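Local structure of crystal protein (Bacillus thuringiensis serovar dakota, 2ZTB) at residues 38-42 with 52-56; 20-24 with 44-48; 165-170 with 244-248. The protein is a proteolytically activated toxin that recognizes cancer cells and, as in related aerolysin-type toxins, probably acts by forming beta-barrel pores in the membrane. One frame throughout, in Å; residues are numbered along the deposited sequence.

Contact 1: 38-42 with 52-56; sequences IALNN and PITAQ
P52 and T54 close on A39 and N41 where the short helix 53-56 packs against the turn of the beta hairpin 37-40/43-46. The backbone angles of N41 and N42 are near those of a type II' turn. P52, the N-cap residue, starts the helix by presenting its carbonyl O to Q56 N, 3.1 Å away. Its ring spans the strand end and the turn: CB lies 4.2 Å from A39 CB, and CG 3.5 Å from N42 C. I53 adds CG1 beside the A39 methyl, while its side chain also touches F210 and F212 of strand 210-214. T54 makes the polar link: OG1 donates to N41 O over 2.9 Å. The hydroxyl meets the carbonyl at 128° and lies 26° out of its plane. The T54 chi1 of 34°, well short of staggered, swings OG1 toward N41 O and sets CG2 near A39 O. The N41 side chain turns from the helix: OD1 accepts from C61 N and ND2 donates to L8 O, which fixes both ends of the amide and ties down the turn. A55 sets its CB 3.6 Å from N42 ND2, a van der Waals contact on the more exposed side.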
loop_
_atom_site.group_PDB
_atom_site.type_symbol
_atom_site.label_atom_id
_atom_site.label_comp_id
_atom_site.label_asym_id
_atom_site.label_seq_id
_atom_site.Cartn_x
_atom_site.Cartn_y
_atom_site.Cartn_z
ATOM N N ILE A 38 5.216 -5.943 34.197
ATOM C CA ILE A 38 6.085 -5.435 33.131
ATOM C C ILE A 38 5.469 -4.153 32.574
ATOM O O ILE A 38 4.335 -3.835 32.892
ATOM C CB ILE A 38 6.339 -6.491 32.000
ATOM C CG1 ILE A 38 5.040 -6.843 31.246
ATOM C CG2 ILE A 38 7.100 -7.749 32.580
ATOM C CD1 ILE A 38 5.217 -7.680 29.965
ATOM N N ALA A 39 6.223 -3.419 31.762
ATOM C CA ALA A 39 5.818 -2.111 31.300
ATOM C C ALA A 39 6.434 -1.784 29.949
ATOM O O ALA A 39 7.544 -2.205 29.644
ATOM C CB ALA A 39 6.192 -1.048 32.325
ATOM N N LEU A 40 5.680 -1.033 29.144
ATOM C CA LEU A 40 6.089 -0.604 27.816
ATOM C C LEU A 40 5.492 0.757 27.628
ATOM O O LEU A 40 4.272 0.919 27.709
ATOM C CB LEU A 40 5.545 -1.565 26.750
ATOM C CG LEU A 40 5.788 -1.338 25.255
ATOM C CD1 LEU A 40 7.282 -1.356 24.913
ATOM C CD2 LEU A 40 5.049 -2.388 24.458
ATOM N N ASN A 41 6.345 1.741 27.373
ATOM C CA ASN A 41 5.882 3.114 27.129
ATOM C C ASN A 41 4.836 3.533 28.181
ATOM O O ASN A 41 5.176 3.625 29.371
ATOM C CB ASN A 41 5.387 3.257 25.687
ATOM C CG ASN A 41 6.461 2.900 24.669
ATOM O OD1 ASN A 41 7.573 3.415 24.732
ATOM N ND2 ASN A 41 6.131 2.023 23.721
ATOM N N ASN A 42 3.575 3.733 27.774
ATOM C CA ASN A 42 2.515 4.119 28.733
ATOM C C ASN A 42 1.564 3.011 29.227
ATOM O O ASN A 42 0.525 3.297 29.840
ATOM C CB ASN A 42 1.725 5.328 28.216
ATOM C CG ASN A 42 2.558 6.600 28.207
ATOM O OD1 ASN A 42 3.020 7.026 27.073
ATOM N ND2 ASN A 42 2.769 7.220 29.478
ATOM N N PRO A 52 3.305 3.491 34.657
ATOM C CA PRO A 52 4.369 2.644 34.124
ATOM C C PRO A 52 5.761 3.210 34.404
ATOM O O PRO A 52 6.017 4.386 34.125
ATOM C CB PRO A 52 4.078 2.611 32.611
ATOM C CG PRO A 52 2.953 3.590 32.384
ATOM C CD PRO A 52 2.220 3.661 33.675
ATOM N N ILE A 53 6.640 2.374 34.964
ATOM C CA ILE A 53 7.986 2.799 35.357
ATOM C C ILE A 53 8.801 3.238 34.144
ATOM O O ILE A 53 9.808 3.928 34.271
ATOM C CB ILE A 53 8.725 1.701 36.163
ATOM C CG1 ILE A 53 8.875 0.414 35.325
ATOM C CG2 ILE A 53 7.992 1.443 37.493
ATOM C CD1 ILE A 53 9.816 -0.614 35.894
ATOM N N THR A 54 8.341 2.848 32.963
ATOM C CA THR A 54 8.994 3.204 31.720
ATOM C C THR A 54 8.788 4.686 31.396
ATOM O O THR A 54 9.698 5.344 30.883
ATOM C CB THR A 54 8.478 2.335 30.563
ATOM O OG1 THR A 54 7.090 2.044 30.774
ATOM C CG2 THR A 54 9.266 1.030 30.492
ATOM N N ALA A 55 7.596 5.210 31.696
ATOM C CA ALA A 55 7.340 6.646 31.553
ATOM C C ALA A 55 7.968 7.409 32.732
ATOM O O ALA A 55 8.705 8.392 32.522
ATOM C CB ALA A 55 5.830 6.942 31.409
ATOM N N GLN A 56 7.705 6.953 33.965
ATOM C CA GLN A 56 8.372 7.551 35.144
ATOM C C GLN A 56 9.867 7.775 34.893
ATOM O O GLN A 56 10.366 8.933 35.025
ATOM C CB GLN A 56 8.194 6.693 36.403
ATOM C CG GLN A 56 6.751 6.566 36.894
ATOM C CD GLN A 56 6.743 5.995 38.334
ATOM O OE1 GLN A 56 6.333 4.825 38.547
ATOM N NE2 GLN A 56 7.213 6.816 39.334
#

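Contact 2: 20-24 with 44-48; sequences PESVR and TYFNA
F46 is gripped by R24 and P20, and it has the largest buried surface of this contact. The guanidinium of R24 lies flat on one face of the F46 ring in an offset stack, planes 25° apart, with NH1 only 3.3 Å from F46 CD2. It is also a cation-pi pair, CZ standing 4.3 Å from the ring centroid, and R24 CD adds a CH-pi contact on the same face. An extended chain, with CG anti to the backbone N (chi1 -169°), carries the group this far, and NH2 is held at its far end by P35 O. The opposite face of F46 is covered by Y45, whose CD2 stands over the ring centre. P20 meets both aromatics: its CG makes a CH-pi contact 3.7 Å from the Y45 centroid, almost on the ring normal, while its carbonyl O comes to the F46 edge, 3.5 Å from CE1. E21 bends at chi2 to bring OE2 near CE2, across CZ from the P20 carbonyl, its carboxylate nearly perpendicular to the ring. Segment 20-24, starting helix 20-31, crosses strand residues 44-46 at 83°; I38 of strand 37-40 touches P20, Y45 and F46, and F10 meets the Y45 ring.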
loop_
_atom_site.group_PDB
_atom_site.type_symbol
_atom_site.label_atom_id
_atom_site.label_comp_id
_atom_site.label_asym_id
_atom_site.label_seq_id
_atom_site.Cartn_x
_atom_site.Cartn_y
_atom_site.Cartn_z
ATOM N N PRO A 20 3.235 -10.739 26.062
ATOM C CA PRO A 20 3.605 -10.265 27.395
ATOM C C PRO A 20 4.173 -11.378 28.278
ATOM O O PRO A 20 5.061 -11.130 29.117
ATOM C CB PRO A 20 2.276 -9.745 27.958
ATOM C CG PRO A 20 1.491 -9.355 26.715
ATOM C CD PRO A 20 1.822 -10.433 25.737
ATOM N N GLU A 21 3.666 -12.592 28.099
ATOM C CA GLU A 21 4.104 -13.729 28.915
ATOM C C GLU A 21 5.534 -14.106 28.589
ATOM O O GLU A 21 6.278 -14.495 29.463
ATOM C CB GLU A 21 3.191 -14.944 28.712
ATOM C CG GLU A 21 1.775 -14.813 29.299
ATOM C CD GLU A 21 0.819 -13.912 28.480
ATOM O OE1 GLU A 21 1.035 -13.697 27.259
ATOM O OE2 GLU A 21 -0.176 -13.426 29.074
ATOM N N SER A 22 5.918 -13.999 27.325
ATOM C CA SER A 22 7.236 -14.399 26.924
ATOM C C SER A 22 8.259 -13.351 27.349
ATOM O O SER A 22 9.395 -13.709 27.648
ATOM C CB SER A 22 7.298 -14.707 25.428
ATOM O OG SER A 22 7.318 -13.540 24.630
ATOM N N VAL A 23 7.845 -12.074 27.387
ATOM C CA VAL A 23 8.653 -10.949 27.886
ATOM C C VAL A 23 8.869 -11.094 29.391
ATOM O O VAL A 23 9.990 -10.979 29.893
ATOM C CB VAL A 23 7.983 -9.558 27.529
ATOM C CG1 VAL A 23 8.568 -8.375 28.356
ATOM C CG2 VAL A 23 8.083 -9.265 26.030
ATOM N N ARG A 24 7.792 -11.362 30.116
ATOM C CA ARG A 24 7.881 -11.582 31.547
ATOM C C ARG A 24 8.856 -12.733 31.878
ATOM O O ARG A 24 9.662 -12.631 32.817
ATOM C CB ARG A 24 6.484 -11.852 32.115
ATOM C CG ARG A 24 6.417 -11.840 33.617
ATOM C CD ARG A 24 5.130 -12.447 34.107
ATOM N NE ARG A 24 4.909 -12.120 35.510
ATOM C CZ ARG A 24 3.757 -12.288 36.157
ATOM N NH1 ARG A 24 2.693 -12.800 35.534
ATOM N NH2 ARG A 24 3.667 -11.944 37.435
ATOM N N THR A 44 1.167 -1.115 31.085
ATOM C CA THR A 44 1.714 -2.092 31.996
ATOM C C THR A 44 1.020 -3.417 31.726
ATOM O O THR A 44 -0.033 -3.442 31.094
ATOM C CB THR A 44 1.478 -1.709 33.480
ATOM O OG1 THR A 44 0.087 -1.828 33.804
ATOM C CG2 THR A 44 1.969 -0.301 33.787
ATOM N N TYR A 45 1.618 -4.511 32.191
ATOM C CA TYR A 45 0.986 -5.824 32.150
ATOM C C TYR A 45 1.237 -6.550 33.475
ATOM O O TYR A 45 2.242 -6.298 34.151
ATOM C CB TYR A 45 1.501 -6.637 30.955
ATOM C CG TYR A 45 0.408 -7.295 30.121
ATOM C CD1 TYR A 45 -0.137 -6.650 29.009
ATOM C CD2 TYR A 45 -0.087 -8.548 30.457
ATOM C CE1 TYR A 45 -1.144 -7.253 28.245
ATOM C CE2 TYR A 45 -1.087 -9.156 29.716
ATOM C CZ TYR A 45 -1.604 -8.514 28.620
ATOM O OH TYR A 45 -2.580 -9.148 27.899
ATOM N N PHE A 46 0.310 -7.430 33.843
ATOM C CA PHE A 46 0.357 -8.200 35.089
ATOM C C PHE A 46 0.312 -7.289 36.327
ATOM O O PHE A 46 -0.264 -6.206 36.263
ATOM C CB PHE A 46 1.551 -9.186 35.114
ATOM C CG PHE A 46 1.736 -9.955 33.828
ATOM C CD1 PHE A 46 2.792 -9.655 32.968
ATOM C CD2 PHE A 46 0.846 -10.965 33.464
ATOM C CE1 PHE A 46 2.964 -10.343 31.776
ATOM C CE2 PHE A 46 1.016 -11.663 32.262
ATOM C CZ PHE A 46 2.081 -11.350 31.423
ATOM N N ASN A 47 0.912 -7.727 37.439
ATOM C CA ASN A 47 0.862 -6.987 38.706
ATOM C C ASN A 47 1.885 -5.846 38.747
ATOM O O ASN A 47 2.942 -5.955 39.390
ATOM C CB ASN A 47 1.052 -7.963 39.888
ATOM C CG ASN A 47 0.953 -7.283 41.257
ATOM O OD1 ASN A 47 0.331 -6.223 41.414
ATOM N ND2 ASN A 47 1.567 -7.905 42.259
ATOM N N ALA A 48 1.556 -4.746 38.078
ATOM C CA ALA A 48 2.520 -3.675 37.832
ATOM C C ALA A 48 2.347 -2.391 38.651
ATOM O O ALA A 48 1.252 -2.078 39.136
ATOM C CB ALA A 48 2.562 -3.348 36.354
#

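Contact 3: 165-170 with 244-248; sequences PAQSRR and PARSL
R169 and R246 form an antiparallel hydrogen-bonded pair in which each backbone N donates to the other's O over 3.0 Å, both donors nearly along the C=O axis, S168 and S247 follow as a non-hydrogen-bonded pair, and L248 N then reaches Q167 O at 3.3 Å, tilted 27° from the carbonyl plane.

The side chains add close contacts. P165 CG presses on A245 CB at 3.3 Å, and S168 CB comes to 3.1 Å from R246 O, a tight fit. L248 puts CD1 on Q167 and CD2 against the S168-R169 peptide, with CG 3.7 Å from S168 N, and also touches T89 and N91. R170 is stretched out, CG pointing opposite to its own N (chi1 -159°), and its CD passes A245 CB at 4.0 Å. Its guanidinium is held beyond by NE to Q243 O and NH1 to T163 O. The R169 side chain lies on T87 and T89. In the long antiparallel sheet, the pairing joins the start of strand 168-199 to the end of strand 223-247, one residue before the last modelled residue, L248. On the other edge of strand 168-199, S168 and R170 pair through their backbones with N90 and L88 of strand 61-90, so the strand is held from both sides.

The three backbone bonds are the hydrogen bonds across this contact; the side chains add mainly van der Waals contact. R169 and R246 leave the same face, but the R246 side chain leads away, and the 6.5 Å between R169 NH2 and R246 NE probably keeps their like charges from strong repulsion at this exposed end.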
loop_
_atom_site.group_PDB
_atom_site.type_symbol
_atom_site.label_atom_id
_atom_site.label_comp_id
_atom_site.label_asym_id
_atom_site.label_seq_id
_atom_site.Cartn_x
_atom_site.Cartn_y
_atom_site.Cartn_z
ATOM N N PRO A 165 -20.546 3.935 -49.314
ATOM C CA PRO A 165 -21.121 3.586 -50.616
ATOM C C PRO A 165 -22.648 3.467 -50.603
ATOM O O PRO A 165 -23.274 3.470 -49.531
ATOM C CB PRO A 165 -20.468 2.237 -50.961
ATOM C CG PRO A 165 -19.791 1.773 -49.741
ATOM C CD PRO A 165 -19.534 2.956 -48.874
ATOM N N ALA A 166 -23.211 3.346 -51.808
ATOM C CA ALA A 166 -24.650 3.435 -52.077
ATOM C C ALA A 166 -25.569 2.809 -51.024
ATOM O O ALA A 166 -26.218 3.525 -50.265
ATOM C CB ALA A 166 -24.963 2.890 -53.480
ATOM N N GLN A 167 -25.625 1.483 -50.975
ATOM C CA GLN A 167 -26.614 0.801 -50.133
ATOM C C GLN A 167 -25.927 0.004 -49.060
ATOM O O GLN A 167 -25.914 -1.229 -49.096
ATOM C CB GLN A 167 -27.539 -0.104 -50.968
ATOM C CG GLN A 167 -28.594 0.640 -51.784
ATOM C CD GLN A 167 -29.598 1.412 -50.927
ATOM O OE1 GLN A 167 -30.024 2.504 -51.303
ATOM N NE2 GLN A 167 -29.986 0.843 -49.783
ATOM N N SER A 168 -25.363 0.721 -48.094
ATOM C CA SER A 168 -24.472 0.112 -47.118
ATOM C C SER A 168 -24.370 0.887 -45.813
ATOM O O SER A 168 -24.805 2.039 -45.701
ATOM C CB SER A 168 -23.076 -0.057 -47.728
ATOM O OG SER A 168 -22.718 1.092 -48.474
ATOM N N ARG A 169 -23.802 0.212 -44.824
ATOM C CA ARG A 169 -23.417 0.821 -43.567
ATOM C C ARG A 169 -21.905 0.700 -43.420
ATOM O O ARG A 169 -21.274 -0.152 -44.054
ATOM C CB ARG A 169 -24.130 0.143 -42.393
ATOM C CG ARG A 169 -23.996 -1.369 -42.383
ATOM C CD ARG A 169 -25.096 -2.027 -41.569
ATOM N NE ARG A 169 -25.054 -3.487 -41.684
ATOM C CZ ARG A 169 -24.139 -4.266 -41.097
ATOM N NH1 ARG A 169 -23.162 -3.734 -40.357
ATOM N NH2 ARG A 169 -24.195 -5.585 -41.262
ATOM N N ARG A 170 -21.338 1.551 -42.573
ATOM C CA ARG A 170 -19.905 1.563 -42.326
ATOM C C ARG A 170 -19.639 1.899 -40.866
ATOM O O ARG A 170 -20.065 2.952 -40.383
ATOM C CB ARG A 170 -19.222 2.572 -43.263
ATOM C CG ARG A 170 -17.748 2.314 -43.447
ATOM C CD ARG A 170 -17.188 2.900 -44.739
ATOM N NE ARG A 170 -15.777 2.535 -44.840
ATOM C CZ ARG A 170 -14.878 3.128 -45.617
ATOM N NH1 ARG A 170 -15.210 4.146 -46.407
ATOM N NH2 ARG A 170 -13.626 2.692 -45.595
ATOM N N PRO A 244 -14.391 -1.817 -43.465
ATOM C CA PRO A 244 -14.942 -1.808 -44.822
ATOM C C PRO A 244 -16.460 -1.684 -44.806
ATOM O O PRO A 244 -17.115 -2.252 -43.930
ATOM C CB PRO A 244 -14.527 -3.173 -45.389
ATOM C CG PRO A 244 -13.371 -3.600 -44.576
ATOM C CD PRO A 244 -13.594 -3.030 -43.205
ATOM N N ALA A 245 -16.999 -0.920 -45.748
ATOM C CA ALA A 245 -18.445 -0.829 -45.939
ATOM C C ALA A 245 -19.035 -2.212 -46.179
ATOM O O ALA A 245 -18.512 -2.996 -46.976
ATOM C CB ALA A 245 -18.771 0.077 -47.095
ATOM N N ARG A 246 -20.109 -2.505 -45.454
ATOM C CA ARG A 246 -20.845 -3.748 -45.620
ATOM C C ARG A 246 -22.247 -3.481 -46.173
ATOM O O ARG A 246 -22.890 -2.494 -45.807
ATOM C CB ARG A 246 -20.880 -4.536 -44.304
ATOM C CG ARG A 246 -19.604 -5.368 -44.031
ATOM C CD ARG A 246 -19.044 -6.010 -45.331
ATOM N NE ARG A 246 -20.002 -6.900 -46.007
ATOM C CZ ARG A 246 -20.033 -7.140 -47.321
ATOM N NH1 ARG A 246 -19.169 -6.557 -48.145
ATOM N NH2 ARG A 246 -20.945 -7.964 -47.819
ATOM N N SER A 247 -22.701 -4.343 -47.083
ATOM C CA SER A 247 -24.022 -4.194 -47.696
ATOM C C SER A 247 -25.136 -4.360 -46.655
ATOM O O SER A 247 -25.035 -5.196 -45.748
ATOM C CB SER A 247 -24.204 -5.183 -48.849
ATOM O OG SER A 247 -25.308 -4.818 -49.664
ATOM N N LEU A 248 -26.187 -3.552 -46.806
ATOM C CA LEU A 248 -27.278 -3.457 -45.825
ATOM C C LEU A 248 -27.969 -4.789 -45.516
ATOM O O LEU A 248 -27.827 -5.321 -44.409
ATOM C CB LEU A 248 -28.312 -2.411 -46.272
ATOM C CG LEU A 248 -27.937 -0.949 -45.996
ATOM C CD1 LEU A 248 -28.893 0.015 -46.680
ATOM C CD2 LEU A 248 -27.871 -0.666 -44.498
#

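Contacts 1 and 2 are neighbours, centres 11 Å apart, and share the hairpin 37-40/43-46. Contact 1 is mostly buried, contact 2 lies at the surface, and I38 joins them by its backbone bond to Y45 and by packing on P20 and V23. Contact 3 is also a surface contact but sits on the opposite side of the chain's centre, its own centre about 84 and 83 Å from those of contacts 1 and 2, although strand 168-199 starts there and pairs directly with strand 37-40. Chemistry differs accordingly: one hydroxyl-to-carbonyl bond beside aliphatic contacts in contact 1, an aromatic and guanidinium stack without hydrogen bonds in contact 2, and a ladder of backbone bonds in contact 3.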